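Local coordinates for fibronectin type III domain-containing protein (Simiduia agarivorans, PDB 6P2K), which probably hydrolyses xyloglucan-type beta-glucans as a glycoside hydrolase of family 74, through the two-propeller catalytic part present in this chain, at residues Asn45-Trp49 with Gly395-Glu399; Asn184-Tyr188 with Gln198-Gly202; Met435-Arg439 with Pro489-Trp493; Trp623-Gly627 with Met774-Pro778; Asn646-Ile650 with Lys662-Pro666. All coordinates share one frame; numbering follows the deposited sequence.

Contact 1: residues Asn45-Trp49 with Gly395-Glu399; sequences NGESW and GKGTE
Lys396 lays its aliphatic chain across the 46-49 loop. Lys396 CD comes 3.4 Å from Gly46 O, and Lys396 CB sits in the plane of the Trp49 ring at its edge, 4.0 Å from Trp49 CD1. The chain runs straight until its last torsion, where it bends (chi4 -68°) and brings NZ to Glu47. There Lys396 NZ makes a salt bridge of 3.0 Å with Glu47 OE2, which it meets from above the carboxylate plane. A weak bond joins NZ to Glu47 O. The other carboxylate oxygen, OE1, pairs with Lys374, and NZ also bonds Thr377. The backbone is tied by Trp49 N, which donates to Lys396 O over 2.8 Å at 155°. Thr398 CG2 lies 3.6 Å from Trp49 CB, the two side chains running alongside each other. Gly397 has no CB; one would clash with Trp49 O. A water bridges Trp49 O and Gly397 O. The two loops follow strands 39-42 and 388-395, far apart in the sequence of this twin seven-bladed propeller chain. Glu47 thus pairs with two lysines, Lys374 and Lys396, which would be expected to stabilise its negative charge.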
# COMPACT_ATOMS: atom_id res chain seq x y z
N ASN B 45 10.46 -14.17 -46.30
CA ASN B 45 10.61 -12.71 -46.24
C ASN B 45 10.91 -12.23 -44.82
O ASN B 45 10.39 -11.22 -44.36
CB ASN B 45 9.37 -12.01 -46.80
CG ASN B 45 9.68 -10.60 -47.27
OD1 ASN B 45 10.74 -10.35 -47.83
ND2 ASN B 45 8.75 -9.68 -47.04
N GLY B 46 11.78 -12.96 -44.12
CA GLY B 46 12.30 -12.50 -42.86
C GLY B 46 11.51 -12.88 -41.63
O GLY B 46 11.82 -12.38 -40.54
N GLU B 47 10.48 -13.73 -41.76
CA GLU B 47 9.80 -14.21 -40.56
C GLU B 47 10.68 -15.15 -39.76
O GLU B 47 10.52 -15.26 -38.54
CB GLU B 47 8.48 -14.90 -40.94
CG GLU B 47 7.35 -13.93 -41.26
CD GLU B 47 7.15 -12.88 -40.17
OE1 GLU B 47 7.07 -11.68 -40.50
OE2 GLU B 47 7.07 -13.26 -38.98
N SER B 48 11.62 -15.83 -40.42
CA SER B 48 12.63 -16.63 -39.75
C SER B 48 13.88 -16.66 -40.61
O SER B 48 13.79 -16.69 -41.84
CB SER B 48 12.14 -18.06 -39.48
OG SER B 48 12.05 -18.80 -40.69
N TRP B 49 15.04 -16.65 -39.96
CA TRP B 49 16.33 -16.60 -40.63
C TRP B 49 17.13 -17.86 -40.33
O TRP B 49 17.07 -18.39 -39.22
CB TRP B 49 17.12 -15.36 -40.21
CG TRP B 49 16.46 -14.07 -40.55
CD1 TRP B 49 15.57 -13.37 -39.78
CD2 TRP B 49 16.63 -13.31 -41.75
NE1 TRP B 49 15.18 -12.23 -40.43
CE2 TRP B 49 15.82 -12.17 -41.64
CE3 TRP B 49 17.40 -13.48 -42.91
CZ2 TRP B 49 15.75 -11.20 -42.64
CZ3 TRP B 49 17.33 -12.53 -43.90
CH2 TRP B 49 16.51 -11.40 -43.77
N GLY B 395 14.25 -13.95 -30.61
CA GLY B 395 14.90 -13.75 -31.88
C GLY B 395 14.25 -14.53 -33.02
O GLY B 395 13.56 -15.53 -32.82
N LYS B 396 14.48 -14.04 -34.23
CA LYS B 396 13.98 -14.68 -35.44
C LYS B 396 15.03 -15.53 -36.13
O LYS B 396 14.81 -15.98 -37.26
CB LYS B 396 13.44 -13.63 -36.42
CG LYS B 396 12.05 -13.09 -36.05
CD LYS B 396 11.49 -12.23 -37.18
CE LYS B 396 10.10 -11.69 -36.84
NZ LYS B 396 9.08 -12.77 -36.79
N GLY B 397 16.17 -15.78 -35.47
CA GLY B 397 17.20 -16.65 -36.02
C GLY B 397 18.57 -16.02 -36.15
O GLY B 397 19.54 -16.74 -36.43
N THR B 398 18.70 -14.71 -35.98
CA THR B 398 20.00 -14.05 -36.00
C THR B 398 20.34 -13.54 -34.61
O THR B 398 19.45 -13.25 -33.80
CB THR B 398 20.04 -12.89 -37.00
OG1 THR B 398 19.38 -11.75 -36.43
CG2 THR B 398 19.36 -13.28 -38.30
N GLU B 399 21.63 -13.44 -34.32
CA GLU B 399 22.11 -12.79 -33.11
C GLU B 399 23.47 -12.18 -33.40
O GLU B 399 24.37 -12.87 -33.88
CB GLU B 399 22.21 -13.76 -31.93
CG GLU B 399 22.86 -15.10 -32.25
CD GLU B 399 21.90 -16.09 -32.87
OE1 GLU B 399 20.80 -16.27 -32.31
OE2 GLU B 399 22.24 -16.71 -33.91
O HOH W 1 19.11 -19.64 -37.29

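Contact 2: residues Asn184-Tyr188 with Gln198-Gly202; sequences NKGVY and QRIAG
Tyr188 and Arg199 make the main side-chain contact. The aliphatic part of Arg199 lies over one face of the Tyr188 ring. Arg199 CA stands 3.8 Å from the Tyr188 ring centroid, a CH-pi contact over the face, and Arg199 CB is 3.5 Å from Tyr188 CE2. With CG anti to the backbone N (chi1 -163°) and the chain extended as far as NE, the arginine continues past the phenol, and Arg199 CD reaches 3.4 Å from Tyr188 OH. The ring and guanidinium planes are 24° apart. Beyond the ring, the Arg199 guanidinium has Lys185 O over one face, 3.0 Å above its plane. NE is near this oxygen, but the angle is too poor for a hydrogen bond. Gly186 has no side chain, and a CB there would clash with Arg199 NE. A long, weak ion pair links Arg199 to Asp205.

Strands 187-190 and 198-200 form a beta hairpin, the third and fourth strands of a four-stranded antiparallel propeller blade. Tyr188 and Arg199 are a non-hydrogen-bonded pair in it.

The polar contacts follow the backbone. Ile200 N donates to Val187 O over 2.6 Å at 159°. A water accepts from Val187 N and donates to Ile200 O, 2.7 Å from each.

Apolar packing lies on the other face of the sheet. Val187 CG1 and Ile200 CD1 approach to 4.1 Å, with the side chains alongside each other. Val187 also touches Ile214 of strand 210-216, and Ile200 touches Tyr180.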
# COMPACT_ATOMS: atom_id res chain seq x y z
N ASN B 184 34.58 7.09 -54.21
CA ASN B 184 35.30 8.24 -53.71
C ASN B 184 36.22 8.83 -54.77
O ASN B 184 36.68 9.97 -54.63
CB ASN B 184 36.11 7.87 -52.46
CG ASN B 184 35.23 7.67 -51.23
OD1 ASN B 184 34.23 8.38 -51.04
ND2 ASN B 184 35.60 6.71 -50.39
N LYS B 185 36.51 8.07 -55.83
CA LYS B 185 37.20 8.64 -56.98
C LYS B 185 36.33 9.67 -57.68
O LYS B 185 36.82 10.70 -58.16
CB LYS B 185 37.60 7.53 -57.96
CG LYS B 185 38.47 6.44 -57.36
CD LYS B 185 39.73 7.03 -56.77
CE LYS B 185 40.75 5.96 -56.42
NZ LYS B 185 41.84 5.88 -57.42
N GLY B 186 35.03 9.41 -57.74
CA GLY B 186 34.08 10.16 -58.51
C GLY B 186 33.17 9.20 -59.25
O GLY B 186 33.25 7.98 -59.08
N VAL B 187 32.29 9.75 -60.09
CA VAL B 187 31.39 8.93 -60.89
C VAL B 187 32.05 8.64 -62.22
O VAL B 187 32.44 9.57 -62.94
CB VAL B 187 30.03 9.63 -61.08
CG1 VAL B 187 29.21 8.90 -62.12
CG2 VAL B 187 29.29 9.68 -59.76
N TYR B 188 32.19 7.36 -62.55
CA TYR B 188 32.79 6.92 -63.79
C TYR B 188 31.76 6.18 -64.62
O TYR B 188 30.85 5.54 -64.08
CB TYR B 188 34.01 6.02 -63.52
CG TYR B 188 35.19 6.76 -62.95
CD1 TYR B 188 35.19 7.19 -61.63
CD2 TYR B 188 36.31 7.05 -63.72
CE1 TYR B 188 36.25 7.88 -61.10
CE2 TYR B 188 37.38 7.74 -63.20
CZ TYR B 188 37.35 8.15 -61.89
OH TYR B 188 38.42 8.84 -61.35
N GLN B 198 36.15 6.46 -67.64
CA GLN B 198 36.71 7.80 -67.50
C GLN B 198 35.75 8.62 -66.65
O GLN B 198 34.54 8.38 -66.65
CB GLN B 198 36.98 8.50 -68.85
CG GLN B 198 35.81 8.60 -69.80
CD GLN B 198 35.51 7.29 -70.46
OE1 GLN B 198 36.35 6.74 -71.18
NE2 GLN B 198 34.33 6.76 -70.20
N ARG B 199 36.30 9.60 -65.95
CA ARG B 199 35.57 10.27 -64.88
C ARG B 199 34.52 11.22 -65.42
O ARG B 199 34.75 11.95 -66.39
CB ARG B 199 36.55 11.02 -63.99
CG ARG B 199 35.97 11.40 -62.65
CD ARG B 199 37.06 11.88 -61.73
NE ARG B 199 36.51 12.64 -60.61
CZ ARG B 199 37.17 13.59 -59.96
NH1 ARG B 199 38.42 13.90 -60.31
NH2 ARG B 199 36.59 14.24 -58.97
N ILE B 200 33.34 11.18 -64.80
CA ILE B 200 32.33 12.21 -64.98
C ILE B 200 32.60 13.30 -63.95
O ILE B 200 32.84 13.02 -62.77
CB ILE B 200 30.92 11.63 -64.81
CG1 ILE B 200 30.40 11.08 -66.14
CG2 ILE B 200 29.96 12.68 -64.25
CD1 ILE B 200 29.14 10.26 -66.00
N ALA B 201 32.60 14.56 -64.40
CA ALA B 201 32.77 15.67 -63.48
C ALA B 201 31.56 15.76 -62.55
O ALA B 201 30.42 15.75 -63.01
CB ALA B 201 32.96 16.97 -64.25
N GLY B 202 31.82 15.84 -61.25
CA GLY B 202 30.77 16.02 -60.30
C GLY B 202 30.20 17.42 -60.34
O GLY B 202 30.63 18.27 -61.13
O HOH W 2 31.94 12.37 -60.32

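Contact 3: residues Met435-Arg439 with Pro489-Trp493; sequences MQHRR and PADQW
Gln436 and Trp493 have the nearest CA atoms across the two segments, yet these are 8.0 Å apart. Residues 435-437 form a short 3-10 segment, and 489-493 is a loop leading into strand 493-496. Side chains and water therefore bridge the gap.

Gln436 extends beyond CG and presents its amide to the second loop. NE2 makes a weak hydrogen bond with Asp491 O, and Pro489 O is 3.1 Å from the same Gln436 NE2. Gln436 OE1 lies 3.4 Å from Trp493 CD1, the amide nearly perpendicular to the indole at 87°. OE1 also accepts from Lys482. Arg439 folds back through bends at chi2 and chi3 (-57° and -70°). This turns Arg439 NH1 onto Gln436 O, 2.8 Å away, in the carbonyl plane and near the guanidinium plane. Arg439 NH2 reaches Trp493 O in a weak bond of 3.3 Å.

One water binds Gln436 OE1, Arg439 NH1, Gln492 OE1 and Trp493 N. It takes two hydrogens and gives two, so it serves both loops. A second water accepts weakly from Arg439 NH2 and donates to Gln492 OE1 over 2.6 Å. A methionine at Arg439 would probably leave Gln436 O without this donor and deprive the first water of one of its four partners. Gln492 NE2 bonds Ala490 O, which holds its amide near the waters.

Trp385 of strand 381-385 packs on Gln436, Arg439 and Gln492. The Trp493 indole bonds Glu424 through NE1 and rests on Trp480 of strand 478-483 and on Val462 and Ala464 of strand 459-467.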
# COMPACT_ATOMS: atom_id res chain seq x y z
N MET B 435 14.57 -2.57 -22.08
CA MET B 435 13.99 -1.24 -21.89
C MET B 435 14.43 -0.60 -20.58
O MET B 435 14.51 0.63 -20.49
CB MET B 435 12.46 -1.32 -21.96
CG MET B 435 11.90 -1.70 -23.32
SD MET B 435 12.32 -0.55 -24.65
CE MET B 435 11.53 0.95 -24.07
N GLN B 436 14.71 -1.41 -19.55
CA GLN B 436 15.07 -0.84 -18.25
C GLN B 436 16.44 -0.19 -18.24
O GLN B 436 16.76 0.49 -17.26
CB GLN B 436 14.99 -1.92 -17.16
CG GLN B 436 13.56 -2.40 -16.88
CD GLN B 436 13.42 -3.13 -15.55
OE1 GLN B 436 14.38 -3.28 -14.79
NE2 GLN B 436 12.20 -3.59 -15.26
N HIS B 437 17.25 -0.34 -19.28
CA HIS B 437 18.52 0.37 -19.33
C HIS B 437 18.35 1.84 -19.72
O HIS B 437 19.27 2.63 -19.52
CB HIS B 437 19.50 -0.33 -20.29
CG HIS B 437 19.53 0.23 -21.67
ND1 HIS B 437 18.69 -0.20 -22.68
CD2 HIS B 437 20.34 1.17 -22.24
CE1 HIS B 437 18.96 0.45 -23.79
NE2 HIS B 437 19.95 1.29 -23.55
N ARG B 438 17.17 2.21 -20.23
CA ARG B 438 16.87 3.59 -20.59
C ARG B 438 16.25 4.27 -19.38
O ARG B 438 15.05 4.16 -19.14
CB ARG B 438 15.96 3.62 -21.81
CG ARG B 438 16.29 2.54 -22.84
CD ARG B 438 15.61 2.77 -24.18
NE ARG B 438 16.38 3.67 -25.04
CZ ARG B 438 17.17 3.26 -26.03
NH1 ARG B 438 17.31 1.96 -26.29
NH2 ARG B 438 17.82 4.15 -26.75
N ARG B 439 17.08 4.98 -18.62
CA ARG B 439 16.67 5.52 -17.33
C ARG B 439 15.97 6.87 -17.42
O ARG B 439 15.41 7.33 -16.42
CB ARG B 439 17.89 5.65 -16.40
CG ARG B 439 18.76 4.40 -16.32
CD ARG B 439 17.98 3.16 -15.88
NE ARG B 439 17.57 3.22 -14.48
CZ ARG B 439 16.89 2.25 -13.86
NH1 ARG B 439 16.55 1.15 -14.52
NH2 ARG B 439 16.55 2.39 -12.58
N PRO B 489 9.49 -8.88 -14.65
CA PRO B 489 9.80 -7.49 -15.02
C PRO B 489 9.45 -6.47 -13.95
O PRO B 489 9.87 -5.31 -14.08
CB PRO B 489 8.96 -7.28 -16.29
CG PRO B 489 8.83 -8.64 -16.88
CD PRO B 489 8.72 -9.57 -15.70
N ALA B 490 8.72 -6.85 -12.90
CA ALA B 490 8.41 -5.91 -11.84
C ALA B 490 9.63 -5.56 -10.99
O ALA B 490 9.63 -4.51 -10.35
CB ALA B 490 7.29 -6.47 -10.95
N ASP B 491 10.65 -6.41 -10.97
CA ASP B 491 11.87 -6.09 -10.24
C ASP B 491 12.57 -4.90 -10.88
O ASP B 491 12.47 -4.67 -12.09
CB ASP B 491 12.81 -7.30 -10.20
CG ASP B 491 12.18 -8.53 -9.57
OD1 ASP B 491 11.31 -8.37 -8.68
OD2 ASP B 491 12.55 -9.65 -9.95
N GLN B 492 13.30 -4.14 -10.06
CA GLN B 492 13.87 -2.86 -10.48
C GLN B 492 15.35 -2.75 -10.12
O GLN B 492 15.82 -3.36 -9.15
CB GLN B 492 13.11 -1.68 -9.84
CG GLN B 492 11.65 -1.59 -10.24
CD GLN B 492 11.48 -1.37 -11.73
OE1 GLN B 492 12.17 -0.55 -12.33
NE2 GLN B 492 10.56 -2.12 -12.33
N TRP B 493 16.06 -1.95 -10.91
CA TRP B 493 17.46 -1.63 -10.67
C TRP B 493 17.59 -0.41 -9.77
O TRP B 493 16.83 0.55 -9.90
CB TRP B 493 18.19 -1.35 -11.98
CG TRP B 493 18.38 -2.55 -12.86
CD1 TRP B 493 17.65 -2.87 -13.97
CD2 TRP B 493 19.35 -3.58 -12.70
NE1 TRP B 493 18.12 -4.05 -14.51
CE2 TRP B 493 19.16 -4.50 -13.75
CE3 TRP B 493 20.37 -3.82 -11.76
CZ2 TRP B 493 19.95 -5.64 -13.89
CZ3 TRP B 493 21.15 -4.95 -11.91
CH2 TRP B 493 20.94 -5.85 -12.96
O HOH W 3 14.69 -0.78 -13.29
O HOH W 4 13.46 1.62 -11.53

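Contact 4: residues Trp623-Gly627 with Met774-Pro778; sequences WAYNG and MNMDP
Asp777 receives the backbone of Asn626. Asn626 N donates to Asp777 OD1 over 2.9 Å at 166°, using the syn lone pair of that oxygen. A weaker bond of 3.5 Å runs from the same Asn626 N to Asp777 OD2, so one N-H is shared unequally by the carboxylate. Asn626 lies between strands 618-625 and 628-634. A leucine in place of Asp777 would probably leave Asn626 N without this acceptor and loosen the hold on the chain end.

Strand 618-625 is an outermost strand of a four-stranded antiparallel propeller blade. Residues 774-778 are the C-terminal tail of the modelled chain, coming after strand 765-770. The tail runs across the surface to the turn that follows strand 618-625.

Water adds a second polar link: it donates to Ala624 O over 2.8 Å and accepts from Asp777 N.

The remaining contacts are van der Waals. Tyr625 CE1 is 3.5 Å from Asn775 O, and Tyr625 OH is 3.9 Å from Asn775 CB. CG of the tyrosine is anti to its backbone N (chi1 171°), which swings the ring across to Asn775. Asn701 touches the Tyr625 side chain and bonds Asn775 N.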
# COMPACT_ATOMS: atom_id res chain seq x y z
N TRP B 623 37.88 -22.80 -8.02
CA TRP B 623 36.74 -23.62 -7.65
C TRP B 623 37.24 -24.85 -6.90
O TRP B 623 38.43 -25.15 -6.88
CB TRP B 623 35.91 -24.02 -8.88
CG TRP B 623 36.49 -25.14 -9.70
CD1 TRP B 623 36.14 -26.45 -9.64
CD2 TRP B 623 37.50 -25.03 -10.71
NE1 TRP B 623 36.88 -27.18 -10.55
CE2 TRP B 623 37.72 -26.33 -11.22
CE3 TRP B 623 38.25 -23.97 -11.24
CZ2 TRP B 623 38.65 -26.59 -12.23
CZ3 TRP B 623 39.17 -24.23 -12.23
CH2 TRP B 623 39.37 -25.53 -12.72
N ALA B 624 36.30 -25.55 -6.26
CA ALA B 624 36.59 -26.71 -5.43
C ALA B 624 35.89 -27.94 -5.98
O ALA B 624 34.75 -27.86 -6.45
CB ALA B 624 36.16 -26.47 -3.98
N TYR B 625 36.58 -29.08 -5.92
CA TYR B 625 35.99 -30.34 -6.36
C TYR B 625 36.70 -31.49 -5.67
O TYR B 625 37.91 -31.67 -5.86
CB TYR B 625 36.07 -30.49 -7.88
CG TYR B 625 35.68 -31.87 -8.37
CD1 TYR B 625 34.40 -32.36 -8.15
CD2 TYR B 625 36.60 -32.68 -9.04
CE1 TYR B 625 34.04 -33.63 -8.59
CE2 TYR B 625 36.25 -33.94 -9.48
CZ TYR B 625 34.97 -34.41 -9.25
OH TYR B 625 34.61 -35.67 -9.69
N ASN B 626 35.95 -32.25 -4.87
CA ASN B 626 36.43 -33.49 -4.24
C ASN B 626 37.69 -33.24 -3.40
O ASN B 626 38.66 -34.00 -3.46
CB ASN B 626 36.67 -34.58 -5.29
CG ASN B 626 36.80 -35.95 -4.67
OD1 ASN B 626 36.22 -36.23 -3.62
ND2 ASN B 626 37.56 -36.83 -5.32
N GLY B 627 37.66 -32.17 -2.61
CA GLY B 627 38.71 -31.89 -1.67
C GLY B 627 39.91 -31.14 -2.22
O GLY B 627 40.90 -30.97 -1.49
N MET B 774 29.34 -34.62 -16.05
CA MET B 774 29.83 -33.65 -15.08
C MET B 774 29.45 -34.07 -13.66
O MET B 774 28.33 -34.55 -13.42
CB MET B 774 29.26 -32.26 -15.38
CG MET B 774 29.86 -31.15 -14.56
SD MET B 774 29.75 -29.55 -15.37
CE MET B 774 30.63 -28.53 -14.20
N ASN B 775 30.39 -33.91 -12.73
CA ASN B 775 30.15 -34.16 -11.32
C ASN B 775 30.57 -32.96 -10.49
O ASN B 775 31.60 -32.33 -10.75
CB ASN B 775 30.88 -35.44 -10.86
CG ASN B 775 30.43 -36.66 -11.64
OD1 ASN B 775 29.23 -36.87 -11.80
ND2 ASN B 775 31.37 -37.48 -12.11
N MET B 776 29.76 -32.65 -9.49
CA MET B 776 29.91 -31.45 -8.68
C MET B 776 30.00 -31.86 -7.22
O MET B 776 29.49 -32.91 -6.82
CB MET B 776 28.71 -30.50 -8.86
CG MET B 776 28.47 -30.03 -10.27
SD MET B 776 29.43 -28.56 -10.64
CE MET B 776 28.72 -27.42 -9.46
N ASP B 777 30.60 -31.03 -6.40
CA ASP B 777 30.51 -31.20 -4.98
C ASP B 777 29.08 -30.78 -4.65
O ASP B 777 28.57 -29.85 -5.24
CB ASP B 777 31.41 -30.24 -4.26
CG ASP B 777 32.82 -30.68 -4.21
OD1 ASP B 777 33.11 -31.74 -4.67
OD2 ASP B 777 33.62 -29.92 -3.70
N PRO B 778 28.41 -31.45 -3.73
CA PRO B 778 27.07 -30.98 -3.42
C PRO B 778 27.20 -29.63 -2.77
O PRO B 778 28.04 -29.44 -1.92
CB PRO B 778 26.55 -32.01 -2.43
CG PRO B 778 27.76 -32.66 -1.90
CD PRO B 778 28.71 -32.71 -3.04
O HOH W 5 32.41 -28.86 -7.50

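Contact 5: residues Asn646-Ile650 with Lys662-Pro666; sequences NNWQI and KIFTP
Ile650 points CG2 anti to its backbone N, with CG1 beside the N (chi1 -59°). Ile663 takes the less common first torsion, with CG1 between its backbone N and carbonyl carbon (chi1 64°). Together these bring Ile650 CG2 and Ile663 CG1 to 3.6 Å. The site is a classic beta bulge: Ile663 and Phe664 both face Ile650 in the hairpin of strands 648-653 and 661-664, at the edge of a four-stranded propeller blade.

The bulge shows in the backbone bonds. Ile650 N donates to Phe664 O over 3.0 Å. Ile650 O in turn accepts from Ile663 N, also at 3.0 Å, and weakly from Phe664 N. One carbonyl thus serves two successive amides. Ile650 CB also meets Phe664 CB at 3.8 Å. The Phe664 ring goes on to stack with Trp731, and Ile650 packs on Met705, so this face probably lies against the neighbouring blade, strands 697-699 to 729-733.

Past the bulge the chain turns into helix 666-672. Thr665 is its N-cap. Pro666 begins the helix, and Pro666 CG rests 3.9 Å from Asn647 CB; Pro666 CD lies near Trp648 O, which is bonded to Tyr707.

Gln649 and Lys662 cross on the side away from Phe664. The glutamine is extended beyond CG and its NE2 is taken by Leu642 O, which fixes how the amide is turned. Lys662 bends at chi3 and also gives a weak bond to Leu642 O. Lys662 NZ donates to Gln649 OE1 over 3.1 Å, from a position tilted out of the carbonyl plane.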
# COMPACT_ATOMS: atom_id res chain seq x y z
N ASN B 646 53.91 -15.56 -27.62
CA ASN B 646 52.64 -14.91 -27.38
C ASN B 646 51.47 -15.89 -27.37
O ASN B 646 50.32 -15.46 -27.44
CB ASN B 646 52.39 -13.82 -28.43
CG ASN B 646 53.36 -12.66 -28.30
OD1 ASN B 646 53.82 -12.34 -27.20
ND2 ASN B 646 53.68 -12.03 -29.42
N ASN B 647 51.75 -17.19 -27.27
CA ASN B 647 50.69 -18.19 -27.26
C ASN B 647 49.97 -18.21 -25.92
O ASN B 647 50.61 -18.26 -24.86
CB ASN B 647 51.26 -19.58 -27.55
CG ASN B 647 51.68 -19.75 -29.00
OD1 ASN B 647 50.98 -19.30 -29.92
ND2 ASN B 647 52.82 -20.39 -29.22
N TRP B 648 48.64 -18.16 -25.96
CA TRP B 648 47.86 -18.32 -24.74
C TRP B 648 47.73 -19.79 -24.40
O TRP B 648 47.63 -20.65 -25.29
CB TRP B 648 46.47 -17.70 -24.92
CG TRP B 648 46.48 -16.20 -24.93
CD1 TRP B 648 47.39 -15.40 -25.56
CD2 TRP B 648 45.55 -15.33 -24.29
NE1 TRP B 648 47.07 -14.08 -25.35
CE2 TRP B 648 45.95 -14.01 -24.57
CE3 TRP B 648 44.41 -15.54 -23.50
CZ2 TRP B 648 45.25 -12.90 -24.09
CZ3 TRP B 648 43.72 -14.44 -23.02
CH2 TRP B 648 44.14 -13.14 -23.32
N GLN B 649 47.76 -20.10 -23.10
CA GLN B 649 47.74 -21.47 -22.62
C GLN B 649 46.83 -21.55 -21.41
O GLN B 649 46.46 -20.54 -20.80
CB GLN B 649 49.15 -21.96 -22.25
CG GLN B 649 50.21 -21.68 -23.31
CD GLN B 649 51.63 -21.90 -22.79
OE1 GLN B 649 52.44 -22.57 -23.43
NE2 GLN B 649 51.93 -21.32 -21.64
N ILE B 650 46.46 -22.78 -21.05
CA ILE B 650 45.74 -23.06 -19.81
C ILE B 650 46.73 -23.59 -18.80
O ILE B 650 47.35 -24.64 -19.02
CB ILE B 650 44.58 -24.05 -20.03
CG1 ILE B 650 43.59 -23.52 -21.06
CG2 ILE B 650 43.86 -24.30 -18.71
CD1 ILE B 650 42.77 -22.34 -20.58
N LYS B 662 51.30 -26.63 -17.05
CA LYS B 662 50.66 -26.49 -18.36
C LYS B 662 49.73 -27.67 -18.61
O LYS B 662 50.14 -28.83 -18.45
CB LYS B 662 51.73 -26.43 -19.46
CG LYS B 662 51.88 -25.10 -20.16
CD LYS B 662 52.79 -25.21 -21.38
CE LYS B 662 54.19 -24.71 -21.07
NZ LYS B 662 54.87 -24.18 -22.28
N ILE B 663 48.48 -27.39 -19.00
CA ILE B 663 47.55 -28.49 -19.26
C ILE B 663 46.86 -28.34 -20.62
O ILE B 663 46.17 -29.26 -21.06
CB ILE B 663 46.50 -28.62 -18.14
CG1 ILE B 663 45.62 -27.38 -18.06
CG2 ILE B 663 47.18 -28.93 -16.81
CD1 ILE B 663 44.35 -27.59 -17.26
N PHE B 664 47.02 -27.20 -21.28
CA PHE B 664 46.50 -27.07 -22.64
C PHE B 664 47.28 -26.01 -23.40
O PHE B 664 47.44 -24.88 -22.90
CB PHE B 664 45.01 -26.73 -22.66
CG PHE B 664 44.30 -27.22 -23.90
CD1 PHE B 664 44.31 -28.56 -24.23
CD2 PHE B 664 43.64 -26.33 -24.73
CE1 PHE B 664 43.67 -29.01 -25.37
CE2 PHE B 664 42.99 -26.77 -25.87
CZ PHE B 664 43.01 -28.12 -26.19
N THR B 665 47.75 -26.36 -24.59
CA THR B 665 48.55 -25.50 -25.45
C THR B 665 47.96 -25.48 -26.84
O THR B 665 47.09 -26.29 -27.17
CB THR B 665 50.00 -26.02 -25.51
OG1 THR B 665 50.02 -27.29 -26.16
CG2 THR B 665 50.58 -26.15 -24.11
N PRO B 666 48.39 -24.55 -27.70
CA PRO B 666 47.97 -24.60 -29.11
C PRO B 666 48.26 -25.92 -29.79
O PRO B 666 47.48 -26.35 -30.65
CB PRO B 666 48.77 -23.45 -29.74
CG PRO B 666 48.95 -22.48 -28.64
CD PRO B 666 49.10 -23.29 -27.38

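Contacts 2 and 5 are both hairpins at the outer edge of propeller blades, with centres about 52 Å apart. Contacts 1, 3 and 4 instead join parts distant in sequence through loops or the C-terminal tail. Contacts 4 and 5 are near neighbours: their nearest atoms are about 7 Å apart, and both reach the sheet of strands 618-625 to 661-664. Contacts 2 and 4 are the most widely separated, about 68 Å between centres. Contacts 1 and 3 lie nearer the zinc sites. The Thr398 side chain is about 12 Å from that of the zinc ligand Gln16, and the Trp493 side chain about 11 Å from that of Asp405. Contacts 2, 4 and 5 lie away from the zinc sites.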